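Local coordinates for sugar ABC transporter substrate-binding protein, BlMnBP1 (Bifidobacterium animalis subsp. lactis ATCC 27673, PDB 6I5R) that binds mannobiose and probably captures manno-oligosaccharides released from beta-mannan for delivery to an ABC transporter, at residues G151-K156 against A284-Q289; K271-E276 against D298-M303; A278-G283 against P288-A293. All coordinates share one frame; numbering follows the deposited sequence.

Contact 1: residues G151-K156 against A284-Q289; sequences GIVYNK and AWAVPQ. With BMA (beta-D-mannopyranose), chain B; BMA (beta-D-mannopyranose), chain C.
V153 meets the start of helix 286-291 through a single methyl, CG2, which stands 4.1 Å from A286 CB and 4.2 Å from V287 CG2. Its CG1 is anti to the backbone N (chi1 -177°), and this turn of the isopropyl group gives CG2 to the helix. The touch between these buried residues is light and wholly apolar; V153 also rests on M272 and I300, so the strand-to-helix contact is one facet of a larger apolar core. Strand 139-155 is a long member of the mixed sheet of this solute-binding protein, and the turn entering helix 286-291, where V287 N bonds to A284 O at 3.1 Å, faces the sheet on one side and the sugar on another. From W285 CB, a chi1 of 57° sets CG between the backbone N and the carbonyl carbon. Beyond CG the indole lies flat between a methyl and a mannose: A286 CB is 3.7 Å above the plane of the W285 ring, offset toward the rim, and C6 of mannose B covers the opposite face. CD2, near the ring's middle, comes within 3.4 Å of that C6. CG, CD1 and CE3 also lie by this carbon, and NE1 is near O4 of mannose B without a hydrogen bond. Round the six-membered ring, CE2, CZ2, CH2 and CZ3 lie at similar range from mannose B C5 (3.7 Å for CH2), a CH-pi platform of the kind familiar from carbohydrate-binding sites. At the far rim CZ3 is 3.8 Å from O3 of mannose C, which approaches the ring obliquely.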
loop_
_atom_site.group_PDB
_atom_site.type_symbol
_atom_site.label_atom_id
_atom_site.label_comp_id
_atom_site.label_asym_id
_atom_site.label_seq_id
_atom_site.Cartn_x
_atom_site.Cartn_y
_atom_site.Cartn_z
ATOM N N GLY A 151 4.675 6.348 5.085
ATOM C CA GLY A 151 5.570 7.168 5.883
ATOM C C GLY A 151 6.966 6.742 5.588
ATOM O O GLY A 151 7.274 6.256 4.497
ATOM N N ILE A 152 7.857 6.951 6.550
ATOM C CA ILE A 152 9.236 6.522 6.380
ATOM C C ILE A 152 9.646 5.699 7.587
ATOM O O ILE A 152 9.500 6.141 8.729
ATOM C CB ILE A 152 10.195 7.708 6.165
ATOM C CG1 ILE A 152 9.800 8.435 4.859
ATOM C CG2 ILE A 152 11.633 7.203 6.119
ATOM C CD1 ILE A 152 10.739 9.547 4.443
ATOM N N VAL A 153 10.163 4.511 7.329
ATOM C CA VAL A 153 10.772 3.708 8.379
ATOM C C VAL A 153 12.211 4.159 8.555
ATOM O O VAL A 153 12.945 4.302 7.573
ATOM C CB VAL A 153 10.712 2.205 8.038
ATOM C CG1 VAL A 153 11.294 1.348 9.195
ATOM C CG2 VAL A 153 9.323 1.788 7.730
ATOM N N TYR A 154 12.632 4.351 9.809
ATOM C CA TYR A 154 13.933 4.949 10.055
ATOM C C TYR A 154 14.534 4.337 11.303
ATOM O O TYR A 154 13.839 3.755 12.137
ATOM C CB TYR A 154 13.829 6.476 10.156
ATOM C CG TYR A 154 13.291 7.044 11.446
ATOM C CD1 TYR A 154 11.928 7.097 11.700
ATOM C CD2 TYR A 154 14.150 7.585 12.376
ATOM C CE1 TYR A 154 11.451 7.650 12.868
ATOM C CE2 TYR A 154 13.696 8.133 13.531
ATOM C CZ TYR A 154 12.362 8.156 13.800
ATOM O OH TYR A 154 11.958 8.736 15.008
ATOM N N ASN A 155 15.847 4.400 11.375
ATOM C CA ASN A 155 16.579 3.860 12.512
ATOM C C ASN A 155 16.938 5.014 13.448
ATOM O O ASN A 155 17.752 5.872 13.098
ATOM C CB ASN A 155 17.824 3.110 12.056
ATOM C CG ASN A 155 18.558 2.469 13.222
ATOM O OD1 ASN A 155 18.932 3.158 14.160
ATOM N ND2 ASN A 155 18.737 1.140 13.179
ATOM N N LYS A 156 16.349 4.994 14.647
ATOM C CA LYS A 156 16.535 6.063 15.627
ATOM C C LYS A 156 17.968 6.160 16.120
ATOM O O LYS A 156 18.425 7.256 16.454
ATOM C CB LYS A 156 15.618 5.821 16.813
ATOM C CG LYS A 156 14.182 5.627 16.432
ATOM C CD LYS A 156 13.358 5.066 17.596
ATOM C CE LYS A 156 11.904 5.440 17.477
ATOM N NZ LYS A 156 11.178 5.321 18.802
ATOM N N ALA A 284 3.435 1.683 6.753
ATOM C CA ALA A 284 3.502 1.285 8.157
ATOM C C ALA A 284 3.554 -0.222 8.341
ATOM O O ALA A 284 4.028 -0.696 9.380
ATOM C CB ALA A 284 2.298 1.869 8.908
ATOM N N TRP A 285 3.064 -0.981 7.362
ATOM C CA TRP A 285 3.133 -2.437 7.429
ATOM C C TRP A 285 4.569 -2.936 7.574
ATOM O O TRP A 285 4.784 -4.056 8.049
ATOM C CB TRP A 285 2.486 -3.050 6.178
ATOM C CG TRP A 285 3.129 -2.538 4.961
ATOM C CD1 TRP A 285 2.713 -1.496 4.194
ATOM C CD2 TRP A 285 4.329 -3.032 4.352
ATOM N NE1 TRP A 285 3.587 -1.303 3.150
ATOM C CE2 TRP A 285 4.589 -2.223 3.232
ATOM C CE3 TRP A 285 5.211 -4.069 4.657
ATOM C CZ2 TRP A 285 5.681 -2.418 2.418
ATOM C CZ3 TRP A 285 6.312 -4.255 3.850
ATOM C CH2 TRP A 285 6.522 -3.452 2.732
ATOM N N ALA A 286 5.555 -2.117 7.213
ATOM C CA ALA A 286 6.944 -2.549 7.226
ATOM C C ALA A 286 7.558 -2.483 8.616
ATOM O O ALA A 286 8.537 -3.181 8.884
ATOM C CB ALA A 286 7.757 -1.701 6.235
ATOM N N VAL A 287 6.966 -1.696 9.513
ATOM C CA VAL A 287 7.565 -1.516 10.836
ATOM C C VAL A 287 7.746 -2.830 11.569
ATOM O O VAL A 287 8.881 -3.127 11.990
ATOM C CB VAL A 287 6.720 -0.489 11.646
ATOM C CG1 VAL A 287 7.266 -0.348 13.049
ATOM C CG2 VAL A 287 6.723 0.850 10.949
ATOM N N PRO A 288 6.723 -3.678 11.738
ATOM C CA PRO A 288 6.966 -4.950 12.446
ATOM C C PRO A 288 7.961 -5.854 11.730
ATOM O O PRO A 288 8.699 -6.601 12.379
ATOM C CB PRO A 288 5.564 -5.587 12.514
ATOM C CG PRO A 288 4.816 -5.005 11.350
ATOM C CD PRO A 288 5.313 -3.550 11.316
ATOM N N GLN A 289 8.003 -5.816 10.402
ATOM C CA GLN A 289 8.942 -6.666 9.679
ATOM C C GLN A 289 10.380 -6.227 9.908
ATOM O O GLN A 289 11.297 -7.061 9.944
ATOM C CB GLN A 289 8.614 -6.638 8.193
ATOM C CG GLN A 289 7.282 -7.236 7.834
ATOM C CD GLN A 289 7.050 -7.347 6.333
ATOM O OE1 GLN A 289 7.978 -7.473 5.550
ATOM N NE2 GLN A 289 5.799 -7.276 5.941
HETATM C C1 BMA B . 5.100 -6.597 0.190
HETATM C C2 BMA B . 4.618 -6.141 -1.220
HETATM C C3 BMA B . 3.951 -4.808 -1.076
HETATM C C4 BMA B . 2.944 -4.803 0.070
HETATM C C5 BMA B . 3.599 -5.257 1.375
HETATM C C6 BMA B . 2.597 -5.334 2.511
HETATM O O2 BMA B . 3.590 -6.997 -1.714
HETATM O O3 BMA B . 3.287 -4.392 -2.274
HETATM O O4 BMA B . 2.487 -3.485 0.230
HETATM O O5 BMA B . 4.124 -6.578 1.162
HETATM O O6 BMA B . 1.603 -6.336 2.240
HETATM C C1 BMA C . 7.777 -10.688 1.972
HETATM C C2 BMA C . 7.088 -9.659 2.904
HETATM C C3 BMA C . 6.052 -8.876 2.107
HETATM C C4 BMA C . 6.607 -8.425 0.781
HETATM C C5 BMA C . 7.271 -9.588 0.032
HETATM C C6 BMA C . 7.805 -9.165 -1.314
HETATM O O1 BMA C . 8.793 -11.212 2.766
HETATM O O2 BMA C . 8.109 -8.699 3.324
HETATM O O3 BMA C . 5.575 -7.785 2.816
HETATM O O4 BMA C . 5.561 -7.902 -0.039
HETATM O O5 BMA C . 8.312 -10.110 0.842
HETATM O O6 BMA C . 8.008 -10.378 -2.050
#

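Contact 2: residues K271-E276 against D298-M303. With ZN (zinc ion), chain M.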
loop_
_atom_site.group_PDB
_atom_site.type_symbol
_atom_site.label_atom_id
_atom_site.label_comp_id
_atom_site.label_asym_id
_atom_site.label_seq_id
_atom_site.Cartn_x
_atom_site.Cartn_y
_atom_site.Cartn_z
ATOM N N LYS A 271 19.323 -5.215 7.828
ATOM C CA LYS A 271 20.233 -4.075 7.796
ATOM C C LYS A 271 19.631 -2.854 8.487
ATOM O O LYS A 271 20.341 -2.141 9.195
ATOM C CB LYS A 271 20.599 -3.735 6.353
ATOM C CG LYS A 271 21.483 -4.758 5.664
ATOM C CD LYS A 271 21.929 -4.207 4.326
ATOM C CE LYS A 271 22.684 -5.194 3.512
ATOM N NZ LYS A 271 22.794 -4.679 2.142
ATOM N N MET A 272 18.334 -2.585 8.276
ATOM C CA MET A 272 17.653 -1.512 8.999
ATOM C C MET A 272 17.717 -1.758 10.502
ATOM O O MET A 272 18.056 -0.859 11.288
ATOM C CB MET A 272 16.199 -1.417 8.524
ATOM C CG MET A 272 15.236 -0.703 9.480
ATOM S SD MET A 272 15.531 1.060 9.505
ATOM C CE MET A 272 14.862 1.450 7.901
ATOM N N ASN A 273 17.385 -2.983 10.922
ATOM C CA ASN A 273 17.357 -3.318 12.341
ATOM C C ASN A 273 18.720 -3.098 12.972
ATOM O O ASN A 273 18.826 -2.677 14.133
ATOM C CB ASN A 273 16.920 -4.776 12.506
ATOM C CG ASN A 273 16.605 -5.140 13.946
ATOM O OD1 ASN A 273 17.505 -5.494 14.726
ATOM N ND2 ASN A 273 15.330 -5.050 14.312
ATOM N N ASN A 274 19.776 -3.361 12.226
ATOM C CA ASN A 274 21.122 -3.311 12.778
ATOM C C ASN A 274 21.812 -1.986 12.513
ATOM O O ASN A 274 22.999 -1.840 12.841
ATOM C CB ASN A 274 21.946 -4.463 12.232
ATOM C CG ASN A 274 21.461 -5.832 12.768
ATOM O OD1 ASN A 274 21.185 -6.001 13.976
ATOM N ND2 ASN A 274 21.315 -6.785 11.869
ATOM N N GLY A 275 21.105 -1.030 11.912
ATOM C CA GLY A 275 21.636 0.306 11.723
ATOM C C GLY A 275 22.566 0.488 10.543
ATOM O O GLY A 275 23.377 1.413 10.567
ATOM N N GLU A 276 22.489 -0.384 9.524
ATOM C CA GLU A 276 23.251 -0.277 8.286
ATOM C C GLU A 276 22.476 0.462 7.213
ATOM O O GLU A 276 23.055 0.842 6.188
ATOM C CB GLU A 276 23.610 -1.665 7.748
ATOM C CG GLU A 276 24.406 -2.479 8.717
ATOM C CD GLU A 276 24.759 -3.849 8.192
ATOM O OE1 GLU A 276 24.980 -4.022 6.969
ATOM O OE2 GLU A 276 24.787 -4.770 9.022
ATOM N N ASP A 298 13.787 -1.801 19.186
ATOM C CA ASP A 298 13.534 -0.469 19.719
ATOM C C ASP A 298 14.205 0.638 18.916
ATOM O O ASP A 298 13.869 1.809 19.109
ATOM C CB ASP A 298 13.995 -0.407 21.161
ATOM C CG ASP A 298 13.060 -1.119 22.094
ATOM O OD1 ASP A 298 11.928 -1.485 21.684
ATOM O OD2 ASP A 298 13.457 -1.300 23.260
ATOM N N ASP A 299 15.132 0.302 18.037
ATOM C CA ASP A 299 15.759 1.307 17.194
ATOM C C ASP A 299 14.931 1.634 15.952
ATOM O O ASP A 299 15.260 2.598 15.256
ATOM C CB ASP A 299 17.161 0.835 16.789
ATOM C CG ASP A 299 18.113 0.733 17.982
ATOM O OD1 ASP A 299 17.894 1.449 18.992
ATOM O OD2 ASP A 299 19.084 -0.048 17.902
ATOM N N ILE A 300 13.855 0.890 15.686
ATOM C CA ILE A 300 12.998 1.149 14.530
ATOM C C ILE A 300 11.946 2.176 14.904
ATOM O O ILE A 300 11.170 1.974 15.838
ATOM C CB ILE A 300 12.328 -0.145 14.033
ATOM C CG1 ILE A 300 13.352 -1.213 13.691
ATOM C CG2 ILE A 300 11.454 0.169 12.816
ATOM C CD1 ILE A 300 14.395 -0.787 12.757
ATOM N N GLY A 301 11.874 3.259 14.127
ATOM C CA GLY A 301 10.847 4.257 14.281
ATOM C C GLY A 301 10.094 4.445 12.973
ATOM O O GLY A 301 10.439 3.889 11.936
ATOM N N TYR A 302 9.050 5.242 13.045
ATOM C CA TYR A 302 8.216 5.491 11.880
ATOM C C TYR A 302 7.846 6.963 11.899
ATOM O O TYR A 302 7.373 7.470 12.917
ATOM C CB TYR A 302 6.980 4.589 11.903
ATOM C CG TYR A 302 6.182 4.670 10.654
ATOM C CD1 TYR A 302 6.677 4.206 9.443
ATOM C CD2 TYR A 302 4.911 5.168 10.694
ATOM C CE1 TYR A 302 5.892 4.291 8.281
ATOM C CE2 TYR A 302 4.146 5.262 9.563
ATOM C CZ TYR A 302 4.622 4.807 8.380
ATOM O OH TYR A 302 3.753 4.939 7.305
ATOM N N MET A 303 8.114 7.655 10.805
ATOM C CA MET A 303 7.858 9.079 10.745
ATOM C C MET A 303 7.004 9.421 9.545
ATOM O O MET A 303 6.965 8.680 8.555
ATOM C CB MET A 303 9.164 9.873 10.653
ATOM C CG MET A 303 10.029 9.478 9.483
ATOM S SD MET A 303 11.433 10.595 9.415
ATOM C CE MET A 303 10.879 11.648 8.132
HETATM ZN ZN ZN M . 19.887 -1.048 19.573
HETATM O O HOH W 1 20.103 -0.420 15.307
HETATM O O HOH W 2 18.978 0.244 21.007
#
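M272 and I300 meet where helix 265-273 ends in a Schellman motif, with G275 at positive phi and E276 N bonded back to K271 O at 2.8 Å. The innermost contact is tight: I300 CD1 lies 3.4 Å from M272 CG, closer than carbons usually pack, and the same methyl reaches N273 CA at 3.9 Å. M272 CG stands anti to the backbone N (chi1 160°), which brings it to I300 CD1, and the bend at chi2 (72°) keeps SD beside the same methyl; the two side chains cross obliquely. Around this pair, V153 and M290 touch both side chains and continue the apolar core. In the next shell the polar end of N273 is gripped on both atoms, OD1 by the backbone N of H296 and ND2 by the carbonyl O of M290: OD1 ties the helix end to the chain leading into strand 300-304, and ND2 ties it to helix 286-291. The helix terminus also meets D299 through water. Water 1 donates to N273 O at 2.8 Å and to D299 OD2, again at 2.8 Å, bridging a helix-end carbonyl to a carboxylate that itself binds zinc. D299 is a one-oxygen ligand here, its OD2 lying 2.1 Å from the zinc ion. The other oxygen is engaged indirectly: water 2, itself a zinc ligand, donates to D299 OD1 at 2.6 Å.

Contact 3: residues A278-G283 against P288-A293. With BMA (beta-D-mannopyranose), chain C.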
loop_
_atom_site.group_PDB
_atom_site.type_symbol
_atom_site.label_atom_id
_atom_site.label_comp_id
_atom_site.label_asym_id
_atom_site.label_seq_id
_atom_site.Cartn_x
_atom_site.Cartn_y
_atom_site.Cartn_z
ATOM N N ALA A 278 19.593 3.758 7.124
ATOM C CA ALA A 278 18.964 4.745 7.997
ATOM C C ALA A 278 17.481 4.953 7.700
ATOM O O ALA A 278 16.679 5.110 8.626
ATOM C CB ALA A 278 19.675 6.094 7.890
ATOM N N THR A 279 17.094 4.992 6.423
ATOM C CA THR A 279 15.691 5.176 6.082
ATOM C C THR A 279 15.270 4.323 4.891
ATOM O O THR A 279 16.066 4.005 4.008
ATOM C CB THR A 279 15.363 6.635 5.759
ATOM O OG1 THR A 279 15.991 7.013 4.532
ATOM C CG2 THR A 279 15.842 7.566 6.868
ATOM N N MET A 280 13.993 3.961 4.899
ATOM C CA MET A 280 13.333 3.346 3.756
ATOM C C MET A 280 11.930 3.918 3.656
ATOM O O MET A 280 11.235 4.018 4.665
ATOM C CB MET A 280 13.289 1.813 3.893
ATOM C CG MET A 280 14.647 1.185 3.657
ATOM S SD MET A 280 14.588 -0.595 3.433
ATOM C CE MET A 280 14.758 -1.161 5.122
ATOM N N VAL A 281 11.517 4.289 2.447
ATOM C CA VAL A 281 10.231 4.937 2.235
ATOM C C VAL A 281 9.235 3.806 2.008
ATOM O O VAL A 281 9.122 3.264 0.914
ATOM C CB VAL A 281 10.297 5.924 1.074
ATOM C CG1 VAL A 281 8.920 6.540 0.795
ATOM C CG2 VAL A 281 11.318 7.011 1.402
ATOM N N LEU A 282 8.557 3.412 3.076
ATOM C CA LEU A 282 7.669 2.254 3.052
ATOM C C LEU A 282 6.468 2.553 3.922
ATOM O O LEU A 282 6.529 3.391 4.810
ATOM C CB LEU A 282 8.351 0.997 3.567
ATOM C CG LEU A 282 9.563 0.527 2.779
ATOM C CD1 LEU A 282 10.450 -0.351 3.648
ATOM C CD2 LEU A 282 9.104 -0.212 1.556
ATOM N N GLY A 283 5.392 1.841 3.682
ATOM C CA GLY A 283 4.226 2.023 4.510
ATOM C C GLY A 283 4.402 1.386 5.880
ATOM O O GLY A 283 5.350 0.649 6.135
ATOM N N PRO A 288 6.723 -3.678 11.738
ATOM C CA PRO A 288 6.966 -4.950 12.446
ATOM C C PRO A 288 7.961 -5.854 11.730
ATOM O O PRO A 288 8.699 -6.601 12.379
ATOM C CB PRO A 288 5.564 -5.587 12.514
ATOM C CG PRO A 288 4.816 -5.005 11.350
ATOM C CD PRO A 288 5.313 -3.550 11.316
ATOM N N GLN A 289 8.003 -5.816 10.402
ATOM C CA GLN A 289 8.942 -6.666 9.679
ATOM C C GLN A 289 10.380 -6.227 9.908
ATOM O O GLN A 289 11.297 -7.061 9.944
ATOM C CB GLN A 289 8.614 -6.638 8.193
ATOM C CG GLN A 289 7.282 -7.236 7.834
ATOM C CD GLN A 289 7.050 -7.347 6.333
ATOM O OE1 GLN A 289 7.978 -7.473 5.550
ATOM N NE2 GLN A 289 5.799 -7.276 5.941
ATOM N N MET A 290 10.615 -4.913 9.958
ATOM C CA MET A 290 11.935 -4.415 10.333
ATOM C C MET A 290 12.260 -4.750 11.787
ATOM O O MET A 290 13.394 -5.099 12.110
ATOM C CB MET A 290 12.008 -2.903 10.134
ATOM C CG MET A 290 11.672 -2.399 8.726
ATOM S SD MET A 290 12.807 -3.028 7.517
ATOM C CE MET A 290 11.897 -2.752 5.978
ATOM N N LYS A 291 11.277 -4.659 12.676
ATOM C CA LYS A 291 11.575 -4.842 14.092
ATOM C C LYS A 291 11.900 -6.294 14.384
ATOM O O LYS A 291 12.728 -6.589 15.258
ATOM C CB LYS A 291 10.390 -4.410 14.944
ATOM C CG LYS A 291 10.176 -2.913 15.068
ATOM C CD LYS A 291 8.993 -2.635 15.954
ATOM C CE LYS A 291 8.876 -1.138 16.173
ATOM N NZ LYS A 291 10.145 -0.524 16.621
ATOM N N GLN A 292 11.200 -7.207 13.712
ATOM C CA GLN A 292 11.404 -8.643 13.857
ATOM C C GLN A 292 12.688 -9.111 13.198
ATOM O O GLN A 292 13.096 -10.250 13.415
ATOM C CB GLN A 292 10.223 -9.386 13.249
ATOM C CG GLN A 292 8.934 -9.233 14.007
ATOM C CD GLN A 292 7.697 -9.567 13.156
ATOM O OE1 GLN A 292 7.791 -9.869 11.923
ATOM N NE2 GLN A 292 6.515 -9.551 13.807
ATOM N N ALA A 293 13.325 -8.278 12.392
ATOM C CA ALA A 293 14.438 -8.791 11.611
ATOM C C ALA A 293 15.734 -8.887 12.401
ATOM O O ALA A 293 16.726 -9.365 11.843
ATOM C CB ALA A 293 14.705 -7.926 10.384
HETATM C C1 BMA C . 7.777 -10.688 1.972
HETATM C C2 BMA C . 7.088 -9.659 2.904
HETATM C C3 BMA C . 6.052 -8.876 2.107
HETATM C C4 BMA C . 6.607 -8.425 0.781
HETATM C C5 BMA C . 7.271 -9.588 0.032
HETATM C C6 BMA C . 7.805 -9.165 -1.314
HETATM O O1 BMA C . 8.793 -11.212 2.766
HETATM O O2 BMA C . 8.109 -8.699 3.324
HETATM O O3 BMA C . 5.575 -7.785 2.816
HETATM O O4 BMA C . 5.561 -7.902 -0.039
HETATM O O5 BMA C . 8.312 -10.110 0.842
HETATM O O6 BMA C . 8.008 -10.378 -2.050
#
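Q289 OE1 is gripped from two sources: O2 of mannose C donates to it at 2.5 Å, and K269 NZ adds a weak hydrogen bond. The same amide uses its other end as a donor, NE2 reaching O3 of mannose C at 3.2 Å along a nearly straight path (164°). One flat group thus spans neighbouring hydroxyls of the sugar, and two bonds to a single pyranose fix how the amide is rotated. An extended chain beyond CG carries it from the helix to the ligand. M290, the next residue, turns instead toward strand 277-283. Its chain is bent at chi2 (-62°), and its terminal methyl touches two strand residues: M290 CE is 3.4 Å from M280 CE, a close approach for two methyls, and 3.6 Å from L282 CD1. M280 CE also lies 3.6 Å from M290 SD. The methionines pass each other at a slant, whereas L282 runs at about a right angle to M290. Further along, K291 NZ bonds to the carbonyl oxygens of P297 and I300, holding the helix to the chain that follows it. Adjacent residues of one helical turn therefore serve sheet and sugar separately, in a beta-alpha-beta crossover that leads from strand 277-283 through helix 286-291 to strand 300-304 and borders the sugar pocket, an architecture in keeping with the bacterial solute-binding fold.

Overall arrangement
The three contacts share one apolar core. Contacts 1 and 3 both use helix 286-291 and have centres 4 Å apart; contact 2 lies with its centre 7 Å from each. Strand 139-155 runs between and antiparallel to strands 277-283 and 300-304, joining the contacts through backbone pairs such as V153 O with M280 N (2.9 Å) and I152 N with M303 O (2.8 Å). Contact 3 is nested along the chain within the loop closed by contact 2. The contacts differ in their nearness to the sugar: contacts 1 and 3 contain pocket residues, whereas in contact 2 the side chain of M272 is about 12 Å from a mannose and D299 binds a zinc ion.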